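Local coordinates for protein arylesterase (Sulfolobus solfataricus, PDB 5L2P) that hydrolyses aromatic esters, p-nitrophenyl fatty acid esters and organophosphates such as paraoxon, acting as a serine esterase of the GDXG lipolytic family, at residues M1-V13 / N277-T289. Numbering follows the deposited sequence.
Sequences MPLDPEVRNFLQV and NGNVHAFLGSPRT
The carbonyl oxygen of G278 accepts a nearly straight hydrogen bond from D4 N, 3.1 Å long, which arrives on a lone pair in the carbonyl plane. D4 is the N-cap of helix 5-17, so this bond fastens the start of the N-terminal helix to the corner that follows strand 271-276; G278 N is in turn held by the carboxylate of E249. Next along the chain, the amide oxygen of N279 approaches V7 CG2, while the side-chain nitrogen of N279 bonds back to N277 O. V280 supplies the apolar centre. Its CG1 meets L3 CD2 at 4.0 Å, the leucine side chain roughly perpendicular to it, and its CG2 lies 3.9 Å from V7 CG1, the two valines lying alongside with their branches running opposite ways. H281, the probable catalytic histidine, is hydrogen-bonded to D251 and S156 in the arrangement expected of the Ser-His-Asp triad of an alpha/beta hydrolase, and the N-terminal helix packs on the loop that carries it. A type II beta turn from F283 to S286 then brings the chain back to the helix. L284 CB touches F10 CE2, and G285 lies close against F10, its CA 3.5 Å from F10 CG and its N above one face of the ring, displaced toward the rim. A chi1 of 168°, with CG opposite the backbone N, lays the F10 ring against the L284-G285 part of the turn. S286, the N-cap of helix 287-305, sets its CB against V7 CG2 and its OG 3.0 Å from E6 OE2. Finally, a kink at chi3 (44°) in an otherwise extended chain turns the R288 guanidinium toward two carboxylates. Its NH2 makes salt bridges to both, 2.9 Å from E6 OE2, where the hydrogen bond is weak, and 3.3 Å from D4 OD2, which sits at the guanidinium edge, so that D4, E6 and R288 form a salt-bridge network.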
loop_
_atom_site.group_PDB
_atom_site.type_symbol
_atom_site.label_atom_id
_atom_site.label_comp_id
_atom_site.label_asym_id
_atom_site.label_seq_id
_atom_site.Cartn_x
_atom_site.Cartn_y
_atom_site.Cartn_z
ATOM N N MET A 1 6.233 -14.616 3.175
ATOM C CA MET A 1 6.427 -13.161 2.821
ATOM C C MET A 1 7.895 -12.840 2.562
ATOM O O MET A 1 8.777 -13.621 2.944
ATOM C CB MET A 1 5.869 -12.246 3.924
ATOM C CG MET A 1 4.344 -12.197 3.935
ATOM S SD MET A 1 3.576 -11.402 2.513
ATOM C CE MET A 1 3.753 -9.727 3.087
ATOM N N PRO A 2 8.168 -11.699 1.883
ATOM C CA PRO A 2 9.536 -11.356 1.518
ATOM C C PRO A 2 10.302 -10.675 2.662
ATOM O O PRO A 2 10.497 -9.470 2.655
ATOM C CB PRO A 2 9.347 -10.429 0.324
ATOM C CG PRO A 2 8.102 -9.720 0.627
ATOM C CD PRO A 2 7.214 -10.720 1.325
ATOM N N LEU A 3 10.740 -11.476 3.630
ATOM C CA LEU A 3 11.581 -10.997 4.706
ATOM C C LEU A 3 13.048 -11.275 4.406
ATOM O O LEU A 3 13.394 -12.021 3.501
ATOM C CB LEU A 3 11.213 -11.693 6.025
ATOM C CG LEU A 3 9.791 -11.536 6.546
ATOM C CD1 LEU A 3 9.576 -12.477 7.728
ATOM C CD2 LEU A 3 9.531 -10.071 6.929
ATOM N N ASP A 4 13.901 -10.650 5.187
ATOM C CA ASP A 4 15.289 -11.062 5.292
ATOM C C ASP A 4 15.363 -12.560 5.738
ATOM O O ASP A 4 14.732 -12.953 6.693
ATOM C CB ASP A 4 15.945 -10.152 6.320
ATOM C CG ASP A 4 17.435 -10.276 6.357
ATOM O OD1 ASP A 4 18.038 -11.183 5.726
ATOM O OD2 ASP A 4 18.004 -9.418 7.061
ATOM N N PRO A 5 16.109 -13.386 5.012
ATOM C CA PRO A 5 16.228 -14.817 5.377
ATOM C C PRO A 5 16.623 -15.109 6.834
ATOM O O PRO A 5 16.107 -16.035 7.416
ATOM C CB PRO A 5 17.315 -15.344 4.420
ATOM C CG PRO A 5 17.161 -14.473 3.207
ATOM C CD PRO A 5 16.810 -13.094 3.741
ATOM N N GLU A 6 17.535 -14.325 7.400
ATOM C CA GLU A 6 17.909 -14.472 8.817
ATOM C C GLU A 6 16.723 -14.200 9.729
ATOM O O GLU A 6 16.563 -14.847 10.753
ATOM C CB GLU A 6 19.138 -13.602 9.218
ATOM C CG GLU A 6 19.000 -12.095 8.979
ATOM C CD GLU A 6 20.268 -11.265 9.255
ATOM O OE1 GLU A 6 21.132 -11.719 10.070
ATOM O OE2 GLU A 6 20.392 -10.153 8.651
ATOM N N VAL A 7 15.888 -13.238 9.358
ATOM C CA VAL A 7 14.695 -12.915 10.146
ATOM C C VAL A 7 13.653 -14.021 10.022
ATOM O O VAL A 7 13.011 -14.392 10.989
ATOM C CB VAL A 7 14.094 -11.566 9.726
ATOM C CG1 VAL A 7 12.771 -11.294 10.474
ATOM C CG2 VAL A 7 15.103 -10.452 9.987
ATOM N N ARG A 8 13.481 -14.530 8.812
ATOM C CA ARG A 8 12.545 -15.622 8.563
ATOM C C ARG A 8 12.940 -16.886 9.388
ATOM O O ARG A 8 12.096 -17.533 9.979
ATOM C CB ARG A 8 12.572 -15.959 7.087
ATOM C CG ARG A 8 11.501 -16.914 6.602
ATOM C CD ARG A 8 11.888 -17.307 5.186
ATOM N NE ARG A 8 10.903 -18.079 4.423
ATOM C CZ ARG A 8 10.010 -17.570 3.569
ATOM N NH1 ARG A 8 9.887 -16.252 3.384
ATOM N NH2 ARG A 8 9.197 -18.387 2.911
ATOM N N ASN A 9 14.225 -17.215 9.393
ATOM C CA ASN A 9 14.743 -18.316 10.155
ATOM C C ASN A 9 14.517 -18.119 11.677
ATOM O O ASN A 9 14.144 -19.065 12.397
ATOM C CB ASN A 9 16.248 -18.519 9.835
ATOM C CG ASN A 9 16.489 -19.041 8.424
ATOM O OD1 ASN A 9 15.534 -19.255 7.656
ATOM N ND2 ASN A 9 17.766 -19.266 8.078
ATOM N N PHE A 10 14.712 -16.889 12.143
ATOM C CA PHE A 10 14.443 -16.551 13.529
ATOM C C PHE A 10 12.980 -16.829 13.913
ATOM O O PHE A 10 12.697 -17.348 15.003
ATOM C CB PHE A 10 14.836 -15.078 13.818
ATOM C CG PHE A 10 14.339 -14.564 15.140
ATOM C CD1 PHE A 10 14.997 -14.889 16.318
ATOM C CD2 PHE A 10 13.185 -13.789 15.211
ATOM C CE1 PHE A 10 14.533 -14.430 17.548
ATOM C CE2 PHE A 10 12.692 -13.346 16.431
ATOM C CZ PHE A 10 13.366 -13.664 17.604
ATOM N N LEU A 11 12.052 -16.468 13.033
ATOM C CA LEU A 11 10.619 -16.623 13.304
ATOM C C LEU A 11 10.255 -18.086 13.411
ATOM O O LEU A 11 9.485 -18.456 14.268
ATOM C CB LEU A 11 9.778 -15.921 12.199
ATOM C CG LEU A 11 9.856 -14.387 12.176
ATOM C CD1 LEU A 11 9.192 -13.844 10.948
ATOM C CD2 LEU A 11 9.208 -13.787 13.407
ATOM N N GLN A 12 10.818 -18.917 12.546
ATOM C CA GLN A 12 10.614 -20.377 12.608
ATOM C C GLN A 12 11.045 -20.949 13.961
ATOM O O GLN A 12 10.308 -21.727 14.573
ATOM C CB GLN A 12 11.359 -21.091 11.480
ATOM C CG GLN A 12 10.735 -20.798 10.122
ATOM C CD GLN A 12 11.637 -21.100 8.925
ATOM O OE1 GLN A 12 12.757 -21.602 9.065
ATOM N NE2 GLN A 12 11.147 -20.768 7.727
ATOM N N VAL A 13 12.216 -20.557 14.426
ATOM C CA VAL A 13 12.745 -21.032 15.696
ATOM C C VAL A 13 11.912 -20.466 16.857
ATOM O O VAL A 13 11.641 -21.178 17.836
ATOM C CB VAL A 13 14.243 -20.653 15.868
ATOM C CG1 VAL A 13 14.723 -20.904 17.284
ATOM C CG2 VAL A 13 15.097 -21.390 14.863
ATOM N N ASN A 277 12.949 -1.725 5.458
ATOM C CA ASN A 277 12.279 -2.794 4.756
ATOM C C ASN A 277 12.810 -4.207 5.119
ATOM O O ASN A 277 13.926 -4.371 5.561
ATOM C CB ASN A 277 12.344 -2.554 3.247
ATOM C CG ASN A 277 11.620 -1.240 2.791
ATOM O OD1 ASN A 277 10.567 -0.856 3.302
ATOM N ND2 ASN A 277 12.213 -0.558 1.824
ATOM N N GLY A 278 11.968 -5.219 4.911
ATOM C CA GLY A 278 12.323 -6.612 5.084
ATOM C C GLY A 278 12.566 -7.024 6.520
ATOM O O GLY A 278 13.163 -8.069 6.787
ATOM N N ASN A 279 12.042 -6.219 7.440
ATOM C CA ASN A 279 12.230 -6.401 8.851
ATOM C C ASN A 279 10.964 -6.330 9.619
ATOM O O ASN A 279 10.014 -5.694 9.195
ATOM C CB ASN A 279 13.219 -5.407 9.414
ATOM C CG ASN A 279 14.668 -5.830 9.176
ATOM O OD1 ASN A 279 15.327 -6.445 10.042
ATOM N ND2 ASN A 279 15.128 -5.592 7.978
ATOM N N VAL A 280 10.958 -7.064 10.731
ATOM C CA VAL A 280 9.806 -7.128 11.597
ATOM C C VAL A 280 10.023 -6.160 12.742
ATOM O O VAL A 280 11.003 -5.445 12.779
ATOM C CB VAL A 280 9.533 -8.575 12.081
ATOM C CG1 VAL A 280 9.267 -9.479 10.878
ATOM C CG2 VAL A 280 10.652 -9.098 12.980
ATOM N N HIS A 281 9.076 -6.116 13.654
ATOM C CA HIS A 281 9.129 -5.192 14.775
ATOM C C HIS A 281 10.447 -5.278 15.540
ATOM O O HIS A 281 10.909 -6.360 15.905
ATOM C CB HIS A 281 7.965 -5.483 15.704
ATOM C CG HIS A 281 7.951 -4.651 16.940
ATOM N ND1 HIS A 281 7.585 -3.323 16.949
ATOM C CD2 HIS A 281 8.251 -4.966 18.221
ATOM C CE1 HIS A 281 7.652 -2.857 18.181
ATOM N NE2 HIS A 281 8.068 -3.830 18.972
ATOM N N ALA A 282 11.043 -4.111 15.752
ATOM C CA ALA A 282 12.304 -3.980 16.529
ATOM C C ALA A 282 13.529 -4.650 15.878
ATOM O O ALA A 282 14.547 -4.762 16.488
ATOM C CB ALA A 282 12.083 -4.448 17.943
ATOM N N PHE A 283 13.411 -5.049 14.621
ATOM C CA PHE A 283 14.506 -5.644 13.857
ATOM C C PHE A 283 14.984 -6.964 14.455
ATOM O O PHE A 283 16.125 -7.344 14.321
ATOM C CB PHE A 283 15.642 -4.632 13.657
ATOM C CG PHE A 283 15.146 -3.220 13.410
ATOM C CD1 PHE A 283 14.397 -2.905 12.297
ATOM C CD2 PHE A 283 15.380 -2.215 14.340
ATOM C CE1 PHE A 283 13.910 -1.623 12.085
ATOM C CE2 PHE A 283 14.890 -0.931 14.144
ATOM C CZ PHE A 283 14.152 -0.637 13.008
ATOM N N LEU A 284 14.060 -7.686 15.080
ATOM C CA LEU A 284 14.339 -8.974 15.675
ATOM C C LEU A 284 14.694 -10.017 14.642
ATOM O O LEU A 284 14.084 -10.082 13.570
ATOM C CB LEU A 284 13.146 -9.411 16.516
ATOM C CG LEU A 284 13.201 -8.655 17.853
ATOM C CD1 LEU A 284 11.803 -8.362 18.391
ATOM C CD2 LEU A 284 14.063 -9.388 18.900
ATOM N N GLY A 285 15.666 -10.862 14.992
ATOM C CA GLY A 285 16.193 -11.855 14.065
ATOM C C GLY A 285 17.251 -11.307 13.108
ATOM O O GLY A 285 17.717 -12.048 12.231
ATOM N N SER A 286 17.598 -10.025 13.255
ATOM C CA SER A 286 18.628 -9.403 12.460
ATOM C C SER A 286 19.486 -8.440 13.270
ATOM O O SER A 286 19.259 -7.239 13.257
ATOM C CB SER A 286 18.020 -8.656 11.263
ATOM O OG SER A 286 19.061 -8.116 10.441
ATOM N N PRO A 287 20.461 -8.977 14.017
ATOM C CA PRO A 287 21.332 -8.115 14.791
ATOM C C PRO A 287 22.124 -7.129 13.932
ATOM O O PRO A 287 22.447 -6.053 14.418
ATOM C CB PRO A 287 22.273 -9.107 15.539
ATOM C CG PRO A 287 22.084 -10.413 14.884
ATOM C CD PRO A 287 20.697 -10.403 14.320
ATOM N N ARG A 288 22.447 -7.500 12.700
ATOM C CA ARG A 288 23.124 -6.585 11.759
ATOM C C ARG A 288 22.278 -5.319 11.502
ATOM O O ARG A 288 22.771 -4.207 11.615
ATOM C CB ARG A 288 23.430 -7.280 10.407
ATOM C CG ARG A 288 24.082 -6.355 9.363
ATOM C CD ARG A 288 24.299 -7.003 7.977
ATOM N NE ARG A 288 23.117 -7.757 7.550
ATOM C CZ ARG A 288 22.006 -7.238 6.997
ATOM N NH1 ARG A 288 21.876 -5.912 6.743
ATOM N NH2 ARG A 288 21.009 -8.053 6.688
ATOM N N THR A 289 21.005 -5.504 11.165
ATOM C CA THR A 289 20.092 -4.364 10.966
ATOM C C THR A 289 19.896 -3.524 12.225
ATOM O O THR A 289 19.863 -2.287 12.182
ATOM C CB THR A 289 18.720 -4.831 10.491
ATOM O OG1 THR A 289 18.880 -5.625 9.331
ATOM C CG2 THR A 289 17.871 -3.683 10.119
#